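Side-chain contact in uncharacterized protein (PDB 5EUR), which is of unknown function, carries a domain of uncharacterised role and assembles from three copies of the same chain: residues 17-22 with 29-34. Sequence-based numbering, arbitrary orientation.
Sequences ETVLVF and KYFTEI
Between 17-22 on the strand and 29-34 on the helix, the nearest CA atoms are those of Val19 and Phe31, 7.6 Å apart, and no hydrogen bond joins the two segments. The motif is a helix packed on a three-stranded antiparallel meander: 18-21 is the central strand, 24-27 returns beside it, and the chain then passes straight into helix 28-43. Val19 and Val21 both aim their CB atoms at the helix, and from 29-34 the side chain that meets both is Phe31. The first torsion of Phe31 (chi1 -176°) swings CG opposite the backbone N, and this carries the ring out over the strand. Val21 comes from the opposite direction and lays CG2 over one ring face, 4.0 Å from the centroid of the Phe31 ring and 16° off the normal, a CH-pi contact shifted toward the CE1 rim. Its other methyl, CG1, also reaches that rim, 4.0 Å from Phe31 CE1. Val19 crosses the phenylalanine side chain at about a right angle, near the root of the ring, using CG2, the methyl lodged between its own backbone N and carbonyl carbon. All three residues are buried, and the contact is purely apolar. Ile10 of the neighbouring strand, Leu62 and Val36 also pack on Phe31, while Leu12 touches Val19, so the Phe31 side chain joins sheet, helix and a loop. Val21 additionally meets Tyr30 of the third subunit, which places this packing beside a subunit interface. At the foot of the ring, Val19 CG2 sits 3.7 Å from Phe31 CB and 3.9 Å from Phe31 CG.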
loop_
_atom_site.group_PDB
_atom_site.type_symbol
_atom_site.label_atom_id
_atom_site.label_comp_id
_atom_site.label_asym_id
_atom_site.label_seq_id
_atom_site.Cartn_x
_atom_site.Cartn_y
_atom_site.Cartn_z
ATOM N N GLU A 17 -1.013 -11.628 -13.956
ATOM C CA GLU A 17 -1.123 -11.925 -12.532
ATOM C C GLU A 17 -0.393 -10.915 -11.657
ATOM O O GLU A 17 -0.702 -10.826 -10.463
ATOM C CB GLU A 17 -0.616 -13.336 -12.232
ATOM C CG GLU A 17 -1.567 -14.417 -12.732
ATOM C CD GLU A 17 -1.124 -15.819 -12.355
ATOM O OE1 GLU A 17 -0.073 -15.964 -11.693
ATOM O OE2 GLU A 17 -1.839 -16.777 -12.716
ATOM N N THR A 18 0.555 -10.160 -12.206
ATOM C CA THR A 18 1.233 -9.122 -11.434
ATOM C C THR A 18 1.274 -7.814 -12.216
ATOM O O THR A 18 1.072 -7.770 -13.433
ATOM C CB THR A 18 2.670 -9.525 -11.036
ATOM O OG1 THR A 18 3.468 -9.724 -12.210
ATOM C CG2 THR A 18 2.681 -10.781 -10.163
ATOM N N VAL A 19 1.540 -6.734 -11.484
ATOM C CA VAL A 19 1.783 -5.430 -12.064
ATOM C C VAL A 19 3.142 -4.969 -11.560
ATOM O O VAL A 19 3.629 -5.413 -10.517
ATOM C CB VAL A 19 0.688 -4.396 -11.702
ATOM C CG1 VAL A 19 -0.638 -4.748 -12.401
ATOM C CG2 VAL A 19 0.466 -4.364 -10.214
ATOM N N LEU A 20 3.755 -4.092 -12.341
ATOM C CA LEU A 20 4.992 -3.410 -11.992
ATOM C C LEU A 20 4.654 -1.931 -11.870
ATOM O O LEU A 20 4.305 -1.283 -12.866
ATOM C CB LEU A 20 6.067 -3.664 -13.048
ATOM C CG LEU A 20 7.443 -3.086 -12.742
ATOM C CD1 LEU A 20 8.048 -3.821 -11.560
ATOM C CD2 LEU A 20 8.320 -3.238 -13.974
ATOM N N VAL A 21 4.722 -1.418 -10.642
ATOM C CA VAL A 21 4.278 -0.077 -10.283
ATOM C C VAL A 21 5.484 0.631 -9.684
ATOM O O VAL A 21 5.933 0.266 -8.595
ATOM C CB VAL A 21 3.107 -0.106 -9.287
ATOM C CG1 VAL A 21 2.547 1.309 -9.057
ATOM C CG2 VAL A 21 2.006 -1.057 -9.765
ATOM N N PHE A 22 6.026 1.617 -10.395
ATOM C CA PHE A 22 7.192 2.368 -9.903
ATOM C C PHE A 22 8.308 1.429 -9.432
ATOM O O PHE A 22 8.903 1.614 -8.371
ATOM C CB PHE A 22 6.781 3.341 -8.789
ATOM C CG PHE A 22 6.027 4.552 -9.288
ATOM C CD1 PHE A 22 6.654 5.486 -10.097
ATOM C CD2 PHE A 22 4.706 4.762 -8.933
ATOM C CE1 PHE A 22 5.969 6.602 -10.553
ATOM C CE2 PHE A 22 4.009 5.876 -9.389
ATOM C CZ PHE A 22 4.642 6.794 -10.198
ATOM N N LYS A 29 -4.249 -8.391 -8.118
ATOM C CA LYS A 29 -5.419 -8.251 -7.257
ATOM C C LYS A 29 -5.107 -7.434 -6.009
ATOM O O LYS A 29 -5.954 -6.663 -5.556
ATOM C CB LYS A 29 -5.961 -9.632 -6.883
ATOM C CG LYS A 29 -6.511 -10.380 -8.083
ATOM C CD LYS A 29 -7.827 -9.774 -8.535
ATOM C CE LYS A 29 -7.906 -9.664 -10.041
ATOM N NZ LYS A 29 -7.737 -8.233 -10.454
ATOM N N TYR A 30 -3.910 -7.577 -5.435
ATOM C CA TYR A 30 -3.564 -6.709 -4.308
ATOM C C TYR A 30 -3.555 -5.253 -4.744
ATOM O O TYR A 30 -4.093 -4.376 -4.053
ATOM C CB TYR A 30 -2.203 -7.093 -3.715
ATOM C CG TYR A 30 -1.765 -6.159 -2.613
ATOM C CD1 TYR A 30 -2.264 -6.293 -1.320
ATOM C CD2 TYR A 30 -0.854 -5.133 -2.865
ATOM C CE1 TYR A 30 -1.861 -5.428 -0.312
ATOM C CE2 TYR A 30 -0.459 -4.262 -1.865
ATOM C CZ TYR A 30 -0.967 -4.420 -0.596
ATOM O OH TYR A 30 -0.578 -3.553 0.396
ATOM N N PHE A 31 -2.955 -4.971 -5.899
ATOM C CA PHE A 31 -2.919 -3.591 -6.365
ATOM C C PHE A 31 -4.326 -3.048 -6.610
ATOM O O PHE A 31 -4.652 -1.935 -6.187
ATOM C CB PHE A 31 -2.070 -3.488 -7.628
ATOM C CG PHE A 31 -1.917 -2.093 -8.119
ATOM C CD1 PHE A 31 -1.202 -1.162 -7.370
ATOM C CD2 PHE A 31 -2.475 -1.696 -9.316
ATOM C CE1 PHE A 31 -1.050 0.142 -7.814
ATOM C CE2 PHE A 31 -2.324 -0.396 -9.761
ATOM C CZ PHE A 31 -1.616 0.521 -9.015
ATOM N N THR A 32 -5.180 -3.810 -7.304
ATOM C CA THR A 32 -6.477 -3.244 -7.666
ATOM C C THR A 32 -7.476 -3.259 -6.511
ATOM O O THR A 32 -8.301 -2.347 -6.411
ATOM C CB THR A 32 -7.063 -3.962 -8.885
ATOM O OG1 THR A 32 -7.263 -5.349 -8.587
ATOM C CG2 THR A 32 -6.129 -3.813 -10.082
ATOM N N GLU A 33 -7.423 -4.256 -5.629
ATOM C CA GLU A 33 -8.388 -4.341 -4.537
ATOM C C GLU A 33 -7.977 -3.521 -3.314
ATOM O O GLU A 33 -8.846 -2.966 -2.625
ATOM C CB GLU A 33 -8.574 -5.800 -4.122
ATOM C CG GLU A 33 -9.070 -6.721 -5.240
ATOM C CD GLU A 33 -10.559 -6.609 -5.476
ATOM O OE1 GLU A 33 -11.223 -5.840 -4.758
ATOM O OE2 GLU A 33 -11.062 -7.295 -6.390
ATOM N N ILE A 34 -6.677 -3.451 -3.003
ATOM C CA ILE A 34 -6.227 -2.717 -1.820
ATOM C C ILE A 34 -5.640 -1.353 -2.193
ATOM O O ILE A 34 -6.090 -0.308 -1.698
ATOM C CB ILE A 34 -5.196 -3.538 -1.017
ATOM C CG1 ILE A 34 -5.795 -4.875 -0.573
ATOM C CG2 ILE A 34 -4.696 -2.732 0.179
ATOM C CD1 ILE A 34 -6.777 -4.767 0.572
#